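Long-range contacts in transcription antitermination protein NusB (Thermotoga maritima, PDB 1TZV), which probably binds the boxA antiterminator sequence of ribosomal RNA operons and takes part in transcription antitermination: residues 15-20 / 77-82; 26-31 / 49-54; 87-92 / 125-130. All coordinates share one frame; numbering follows the deposited sequence. Where two conformers were deposited one is given.

Contact 1 of 3, residues 15-20 / 77-82; sequences ALFQHE and LSVVDR
Phe-17 and Val-79 mark where the backbones of 15-20 and 77-82 come nearest, their CA atoms 6.3 Å apart. Residues 15-20 carry the C-terminal part of helix 5-19, while 77-82 lead from a loop into helix 79-94. Ser-78 is the N-cap of the latter, its OG accepting a bond of 3.0 Å from Asp-81 N. At the polar end, Glu-20 and Arg-82 meet tip to tip in a salt bridge, the arginine gripping side-on with two nitrogens. Arg-82 NE donates almost straight (166°) to Glu-20 OE1 at 2.9 Å, in the guanidinium plane and on the syn side of the oxygen, though somewhat out of the carboxylate plane. Arg-82 NH1 reaches Glu-20 OE2 at 3.0 Å from above the carboxylate, the carboxylate and guanidinium planes being 48° apart. The bend of Glu-20 at chi2 (-95°) swings CD toward the arginine. In the all-helical NusB fold this pair ties the region where helix 5-19 gives out to the start of helix 79-94, near the surface. The third nitrogen, Arg-82 NH2, donates to Leu-77 O at 2.9 Å and also to Leu-74 O, which restrains rotation of the guanidinium. Beside the ion pair, Glu-20 CB and CG slide past Val-79 CG1, and Phe-17 CE2 lies 3.8 Å from Val-79 CG2; Val-79 has two conformers, so these contacts are less certain. Val-80 CG2 sits near the plane of the Phe-17 ring, at its edge, 4.1 Å from Phe-17 CE2.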
# COMPACT_ATOMS: atom_id res chain seq x y z
N ALA A 15 -2.73 9.04 -2.73
CA ALA A 15 -2.95 9.07 -4.18
C ALA A 15 -3.91 7.93 -4.56
O ALA A 15 -4.83 8.14 -5.35
CB ALA A 15 -1.61 8.95 -4.94
N LEU A 16 -3.71 6.74 -4.00
CA LEU A 16 -4.59 5.60 -4.27
C LEU A 16 -6.01 5.91 -3.81
O LEU A 16 -6.96 5.63 -4.53
CB LEU A 16 -4.09 4.34 -3.55
CG LEU A 16 -2.75 3.80 -4.03
CD1 LEU A 16 -2.27 2.74 -3.07
CD2 LEU A 16 -2.88 3.23 -5.42
N PHE A 17 -6.14 6.47 -2.61
CA PHE A 17 -7.45 6.83 -2.06
C PHE A 17 -8.16 7.84 -2.97
O PHE A 17 -9.33 7.65 -3.36
CB PHE A 17 -7.22 7.40 -0.65
CG PHE A 17 -8.47 7.88 0.07
CD1 PHE A 17 -9.01 9.14 -0.19
CD2 PHE A 17 -9.04 7.09 1.06
CE1 PHE A 17 -10.12 9.62 0.54
CE2 PHE A 17 -10.14 7.56 1.81
CZ PHE A 17 -10.68 8.83 1.54
N GLN A 18 -7.47 8.91 -3.34
CA GLN A 18 -8.09 9.91 -4.20
C GLN A 18 -8.46 9.39 -5.58
O GLN A 18 -9.48 9.80 -6.16
CB GLN A 18 -7.17 11.13 -4.32
CG GLN A 18 -7.04 11.88 -3.00
CD GLN A 18 -6.41 13.24 -3.15
OE1 GLN A 18 -6.95 14.24 -2.67
NE2 GLN A 18 -5.27 13.29 -3.82
N HIS A 19 -7.67 8.46 -6.12
CA HIS A 19 -7.97 7.95 -7.43
C HIS A 19 -9.31 7.23 -7.48
O HIS A 19 -9.95 7.16 -8.55
CB HIS A 19 -6.86 7.01 -7.93
CG HIS A 19 -7.05 6.57 -9.35
ND1 HIS A 19 -7.64 5.37 -9.68
CD2 HIS A 19 -6.78 7.19 -10.52
CE1 HIS A 19 -7.71 5.26 -11.00
NE2 HIS A 19 -7.19 6.35 -11.53
N GLU A 20 -9.76 6.68 -6.35
CA GLU A 20 -11.05 5.97 -6.33
C GLU A 20 -12.23 6.87 -6.71
O GLU A 20 -13.29 6.38 -7.13
CB GLU A 20 -11.30 5.36 -4.94
CG GLU A 20 -10.29 4.26 -4.56
CD GLU A 20 -10.79 2.86 -4.88
OE1 GLU A 20 -10.00 1.89 -4.79
OE2 GLU A 20 -11.98 2.72 -5.21
N LEU A 77 -14.63 -4.25 -0.21
CA LEU A 77 -13.93 -3.67 0.92
C LEU A 77 -13.99 -2.15 0.76
O LEU A 77 -14.28 -1.63 -0.33
CB LEU A 77 -12.45 -4.09 0.93
CG LEU A 77 -12.16 -5.58 1.18
CD1 LEU A 77 -10.66 -5.84 1.00
CD2 LEU A 77 -12.63 -5.97 2.56
N SER A 78 -13.70 -1.45 1.84
CA SER A 78 -13.69 0.00 1.79
C SER A 78 -12.50 0.48 0.96
O SER A 78 -11.54 -0.27 0.72
CB SER A 78 -13.54 0.58 3.18
OG SER A 78 -12.21 0.35 3.68
N VAL A 79 -12.57 1.72 0.51
CA VAL A 79 -11.48 2.27 -0.28
C VAL A 79 -10.19 2.22 0.54
O VAL A 79 -9.11 2.02 -0.02
CB VAL A 79 -11.78 3.74 -0.73
CG1 VAL A 79 -12.93 3.76 -1.74
CG2 VAL A 79 -12.12 4.60 0.48
N VAL A 80 -10.28 2.38 1.86
CA VAL A 80 -9.09 2.33 2.69
C VAL A 80 -8.50 0.94 2.74
O VAL A 80 -7.30 0.75 2.45
CB VAL A 80 -9.37 2.77 4.12
CG1 VAL A 80 -8.11 2.60 4.98
CG2 VAL A 80 -9.84 4.24 4.14
N ASP A 81 -9.29 -0.07 3.07
CA ASP A 81 -8.74 -1.42 3.19
C ASP A 81 -8.23 -1.97 1.87
O ASP A 81 -7.18 -2.62 1.82
CB ASP A 81 -9.78 -2.34 3.82
CG ASP A 81 -10.06 -1.98 5.27
OD1 ASP A 81 -9.21 -1.28 5.88
OD2 ASP A 81 -11.12 -2.41 5.78
N ARG A 82 -8.96 -1.75 0.78
CA ARG A 82 -8.53 -2.24 -0.52
C ARG A 82 -7.17 -1.64 -0.90
O ARG A 82 -6.24 -2.36 -1.34
CB ARG A 82 -9.58 -1.86 -1.59
CG ARG A 82 -9.09 -2.01 -3.05
CD ARG A 82 -10.24 -1.93 -4.07
NE ARG A 82 -11.01 -0.69 -3.95
CZ ARG A 82 -12.16 -0.59 -3.30
NH1 ARG A 82 -12.76 0.58 -3.23
NH2 ARG A 82 -12.74 -1.66 -2.77

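Contact 2 of 3, residues 26-31 / 49-54; sequences DLEQIL and RYIRGI
Leu-31 and Ile-51 slide past each other in opposite directions, with Leu-31 CD2 3.8 Å from Ile-51 CG1 and 4.0 Å from Ile-51 CB. A chi1 of -77° sets Ile-51 CG1 beside its own backbone N, where Leu-31 CD2 meets it. Leu-27 also points at Ile-51, but its modelled conformer, one of two, sits implausibly close and its exact contact is doubtful. Toward solvent, the Glu-28 carboxylate lies across the aliphatic part of Arg-52, Glu-28 OE2 being 3.5 Å from Arg-52 CD. No N-H of Arg-52 points at it: Glu-28 OE2 stands 4.1 Å from Arg-52 NE and well out of the guanidinium plane, so only the charges attract. The firmer partner of Glu-28 is Lys-55, which bridges its OE1 and Asp-26 OD2. An alanine in place of Glu-28 removes the carboxylate, which would probably leave Lys-55 with one salt bridge lost and Arg-52 CG and CD less covered. Asp-26 is the N-cap of its helix, OD2 accepting from Glu-28 N at 2.9 Å. The two helical segments run nearly antiparallel (161°), their axes 9.9 Å apart. Helix 5-19 packs on both through His-19 and Val-12, and helix 79-94 lies against Tyr-50 and Ile-54.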
# COMPACT_ATOMS: atom_id res chain seq x y z
N ASP A 26 -4.92 10.06 -14.21
CA ASP A 26 -3.74 9.23 -14.06
C ASP A 26 -3.29 9.28 -12.61
O ASP A 26 -3.11 10.35 -12.03
CB ASP A 26 -2.62 9.76 -14.99
CG ASP A 26 -1.38 8.86 -15.05
OD1 ASP A 26 -0.59 9.03 -16.00
OD2 ASP A 26 -1.18 7.98 -14.17
N LEU A 27 -3.13 8.10 -12.02
CA LEU A 27 -2.69 7.99 -10.63
C LEU A 27 -1.40 8.77 -10.41
O LEU A 27 -1.18 9.36 -9.34
CB LEU A 27 -2.48 6.52 -10.28
CG LEU A 27 -2.74 6.14 -8.82
CD1 LEU A 27 -3.98 5.27 -8.74
CD2 LEU A 27 -1.55 5.39 -8.28
N GLU A 28 -0.52 8.77 -11.42
CA GLU A 28 0.73 9.50 -11.30
C GLU A 28 0.51 11.00 -11.15
O GLU A 28 1.20 11.65 -10.38
CB GLU A 28 1.62 9.25 -12.51
CG GLU A 28 2.08 7.82 -12.63
CD GLU A 28 3.11 7.65 -13.72
OE1 GLU A 28 2.90 6.81 -14.62
OE2 GLU A 28 4.14 8.36 -13.69
N GLN A 29 -0.46 11.56 -11.88
CA GLN A 29 -0.75 12.98 -11.78
C GLN A 29 -1.33 13.33 -10.42
O GLN A 29 -1.02 14.37 -9.84
CB GLN A 29 -1.73 13.42 -12.88
CG GLN A 29 -1.04 13.81 -14.17
CD GLN A 29 -0.06 14.95 -13.98
OE1 GLN A 29 -0.44 16.07 -13.63
NE2 GLN A 29 1.22 14.68 -14.20
N ILE A 30 -2.18 12.45 -9.90
CA ILE A 30 -2.75 12.67 -8.59
C ILE A 30 -1.62 12.72 -7.55
O ILE A 30 -1.63 13.58 -6.68
CB ILE A 30 -3.75 11.57 -8.23
CG1 ILE A 30 -4.97 11.69 -9.16
CG2 ILE A 30 -4.17 11.70 -6.77
CD1 ILE A 30 -6.00 10.60 -8.98
N LEU A 31 -0.65 11.81 -7.65
CA LEU A 31 0.47 11.84 -6.69
C LEU A 31 1.22 13.16 -6.78
O LEU A 31 1.62 13.72 -5.76
CB LEU A 31 1.44 10.67 -6.93
CG LEU A 31 2.68 10.71 -6.03
CD1 LEU A 31 2.28 10.50 -4.57
CD2 LEU A 31 3.68 9.65 -6.45
N ARG A 49 8.06 5.80 -7.47
CA ARG A 49 8.37 4.41 -7.81
C ARG A 49 7.22 3.50 -7.33
O ARG A 49 6.77 2.59 -8.04
CB ARG A 49 9.70 3.97 -7.17
CG ARG A 49 10.07 2.55 -7.51
CD ARG A 49 11.39 2.09 -6.86
NE ARG A 49 11.30 2.02 -5.40
CZ ARG A 49 11.78 2.95 -4.58
NH1 ARG A 49 11.64 2.81 -3.27
NH2 ARG A 49 12.42 4.01 -5.07
N TYR A 50 6.77 3.74 -6.09
CA TYR A 50 5.64 2.96 -5.54
C TYR A 50 4.39 3.07 -6.42
O TYR A 50 3.79 2.05 -6.80
CB TYR A 50 5.27 3.47 -4.13
CG TYR A 50 5.99 2.82 -2.95
CD1 TYR A 50 7.38 2.93 -2.82
CD2 TYR A 50 5.28 2.14 -1.96
CE1 TYR A 50 8.04 2.39 -1.70
CE2 TYR A 50 5.93 1.59 -0.85
CZ TYR A 50 7.30 1.73 -0.73
OH TYR A 50 7.92 1.26 0.41
N ILE A 51 3.99 4.29 -6.73
CA ILE A 51 2.79 4.49 -7.53
C ILE A 51 2.93 3.86 -8.91
O ILE A 51 2.01 3.20 -9.39
CB ILE A 51 2.43 5.99 -7.60
CG1 ILE A 51 1.77 6.41 -6.28
CG2 ILE A 51 1.52 6.29 -8.80
CD1 ILE A 51 0.43 5.69 -5.96
N ARG A 52 4.09 4.01 -9.55
CA ARG A 52 4.25 3.39 -10.86
C ARG A 52 4.26 1.87 -10.75
O ARG A 52 3.71 1.18 -11.61
CB ARG A 52 5.51 3.90 -11.55
CG ARG A 52 5.29 5.32 -12.06
CD ARG A 52 6.51 5.91 -12.74
NE ARG A 52 6.86 5.25 -14.00
CZ ARG A 52 7.85 5.66 -14.78
NH1 ARG A 52 8.57 6.72 -14.42
NH2 ARG A 52 8.13 5.03 -15.91
N GLY A 53 4.85 1.36 -9.67
CA GLY A 53 4.90 -0.08 -9.45
C GLY A 53 3.53 -0.68 -9.20
O GLY A 53 3.22 -1.78 -9.66
N ILE A 54 2.70 0.03 -8.45
CA ILE A 54 1.36 -0.45 -8.16
C ILE A 54 0.55 -0.39 -9.45
O ILE A 54 -0.18 -1.32 -9.77
CB ILE A 54 0.72 0.39 -7.03
CG1 ILE A 54 1.46 0.10 -5.71
CG2 ILE A 54 -0.78 0.09 -6.94
CD1 ILE A 54 1.20 1.12 -4.61

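Contact 3 of 3, residues 87-92 / 125-130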
# COMPACT_ATOMS: atom_id res chain seq x y z
N LEU A 87 -1.15 -1.47 -1.49
CA LEU A 87 0.11 -0.82 -1.14
C LEU A 87 1.06 -1.76 -0.39
O LEU A 87 2.26 -1.87 -0.73
CB LEU A 87 -0.19 0.43 -0.30
CG LEU A 87 0.96 1.23 0.32
CD1 LEU A 87 2.07 1.46 -0.69
CD2 LEU A 87 0.42 2.55 0.84
N ALA A 88 0.54 -2.44 0.62
CA ALA A 88 1.35 -3.37 1.40
C ALA A 88 1.81 -4.57 0.58
O ALA A 88 2.94 -5.04 0.76
CB ALA A 88 0.56 -3.86 2.64
N THR A 89 0.96 -5.10 -0.30
CA THR A 89 1.34 -6.25 -1.13
C THR A 89 2.45 -5.82 -2.09
O THR A 89 3.44 -6.54 -2.27
CB THR A 89 0.10 -6.81 -1.87
OG1 THR A 89 -0.83 -7.27 -0.89
CG2 THR A 89 0.47 -8.01 -2.77
N TYR A 90 2.32 -4.64 -2.68
CA TYR A 90 3.35 -4.12 -3.56
C TYR A 90 4.66 -4.03 -2.78
O TYR A 90 5.72 -4.47 -3.25
CB TYR A 90 2.97 -2.72 -4.06
CG TYR A 90 4.17 -2.00 -4.65
CD1 TYR A 90 4.66 -2.35 -5.93
CD2 TYR A 90 4.91 -1.11 -3.88
CE1 TYR A 90 5.87 -1.83 -6.39
CE2 TYR A 90 6.13 -0.59 -4.34
CZ TYR A 90 6.59 -0.96 -5.60
OH TYR A 90 7.82 -0.50 -6.03
N GLU A 91 4.62 -3.43 -1.59
CA GLU A 91 5.82 -3.26 -0.80
C GLU A 91 6.44 -4.61 -0.42
O GLU A 91 7.67 -4.79 -0.52
CB GLU A 91 5.51 -2.42 0.44
CG GLU A 91 6.75 -2.00 1.19
CD GLU A 91 6.41 -1.07 2.33
OE1 GLU A 91 6.20 -1.57 3.46
OE2 GLU A 91 6.34 0.15 2.11
N LEU A 92 5.61 -5.54 0.01
CA LEU A 92 6.05 -6.89 0.37
C LEU A 92 6.80 -7.57 -0.79
O LEU A 92 7.91 -8.12 -0.62
CB LEU A 92 4.83 -7.75 0.69
CG LEU A 92 4.55 -8.56 1.94
CD1 LEU A 92 3.15 -8.24 2.46
CD2 LEU A 92 4.64 -10.04 1.59
N GLY A 125 -4.61 -9.85 9.38
CA GLY A 125 -4.81 -11.25 9.05
C GLY A 125 -4.50 -11.58 7.60
O GLY A 125 -3.82 -12.58 7.29
N ILE A 126 -5.00 -10.75 6.68
CA ILE A 126 -4.75 -10.98 5.27
C ILE A 126 -3.26 -10.85 4.95
O ILE A 126 -2.68 -11.71 4.27
CB ILE A 126 -5.52 -9.99 4.39
CG1 ILE A 126 -7.02 -10.18 4.62
CG2 ILE A 126 -5.18 -10.20 2.93
CD1 ILE A 126 -7.84 -9.28 3.77
N LEU A 127 -2.64 -9.79 5.42
CA LEU A 127 -1.22 -9.59 5.14
C LEU A 127 -0.31 -10.66 5.75
O LEU A 127 0.69 -11.03 5.12
CB LEU A 127 -0.77 -8.20 5.56
CG LEU A 127 -1.40 -7.05 4.75
CD1 LEU A 127 -0.93 -5.74 5.32
CD2 LEU A 127 -1.02 -7.14 3.27
N ASP A 128 -0.63 -11.15 6.95
CA ASP A 128 0.20 -12.21 7.55
C ASP A 128 0.17 -13.42 6.63
O ASP A 128 1.20 -14.07 6.40
CB ASP A 128 -0.33 -12.63 8.93
CG ASP A 128 0.11 -11.71 10.04
OD1 ASP A 128 -0.40 -11.91 11.17
OD2 ASP A 128 0.93 -10.79 9.83
N ARG A 129 -1.01 -13.73 6.09
CA ARG A 129 -1.16 -14.87 5.20
C ARG A 129 -0.43 -14.65 3.87
O ARG A 129 0.25 -15.55 3.37
CB ARG A 129 -2.66 -15.16 4.98
CG ARG A 129 -3.34 -15.75 6.22
CD ARG A 129 -4.88 -15.61 6.19
NE ARG A 129 -5.48 -16.36 5.10
CZ ARG A 129 -6.63 -16.05 4.49
NH1 ARG A 129 -7.08 -16.82 3.51
NH2 ARG A 129 -7.31 -14.96 4.82
N ILE A 130 -0.54 -13.46 3.29
CA ILE A 130 0.16 -13.19 2.04
C ILE A 130 1.68 -13.26 2.26
O ILE A 130 2.40 -13.84 1.44
CB ILE A 130 -0.20 -11.80 1.47
CG1 ILE A 130 -1.66 -11.79 1.01
CG2 ILE A 130 0.74 -11.42 0.33
CD1 ILE A 130 -2.19 -10.39 0.68
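Ala-88 and Leu-127 meet at the heart of a near-parallel helix pair, the first and third of three consecutive helices (79-94, 100-114 and 117-134) in the all-helical NusB fold. The axes of 87-92 and 125-130 cross at -22° with a closest approach of 10.9 Å. This is a fairly wide spacing, filled by leucine and isoleucine side chains; the nearest CA atoms, those of Thr-89 and Leu-127, are 7.6 Å apart. All five residues that touch are buried, and no hydrogen bond passes between the segments.

Both methyl groups of Leu-127 rest on the one methyl of Ala-88, with Leu-127 CD1 3.6 Å and CD2 3.7 Å from Ala-88 CB. Chi1 (-66°) sets Leu-127 CG beside the backbone N, anti to the carbonyl carbon. One turn further on, Leu-92 spreads its two methyls over different partners: Leu-92 CD1 lies 4.4 Å from Leu-127 CD2, and Leu-92 CD2 lies 4.3 Å from Ile-130 CG2. These are looser than the contacts at Ala-88. Helix 100-114 adds Ala-107 against both Ala-88 and Leu-127, while helix 58-66 packs on Thr-89 with Ile-61, Leu-64 and Ile-65.

The second kind of contact sets a hydroxyl against methyl groups. The side chains of Thr-89 and Ile-130 cross at about a right angle, with Thr-89 OG1 3.7 Å from Ile-130 CD1. The same oxygen is 4.2 Å from Leu-127 CD2. Although buried among carbons, the hydroxyl is satisfied within its own helix: OG1 lies beside the backbone N (chi1 -63°) and forms a hydrogen bond with Leu-85 O, one turn back.

Overall arrangement
Contact 2 is nested within the chain loop closed by contact 1, and contact 3 opens after both have closed. Contacts 1 and 3 share helix 79-94, at its start and further along, with centres about 16 Å apart. Contacts 1 and 2 lie about 13 Å apart between centres and join through the consecutive helices 5-19 and 27-34, where His-19 packs on Leu-27. Contacts 2 and 3, about 19 Å apart on opposite sides of the chain's centre, still meet: Tyr-50 OH probably forms a hydrogen bond with Glu-91 OE2. Helix 79-94 thus links the N-terminal helices to the C-terminal ones in a single compact chain.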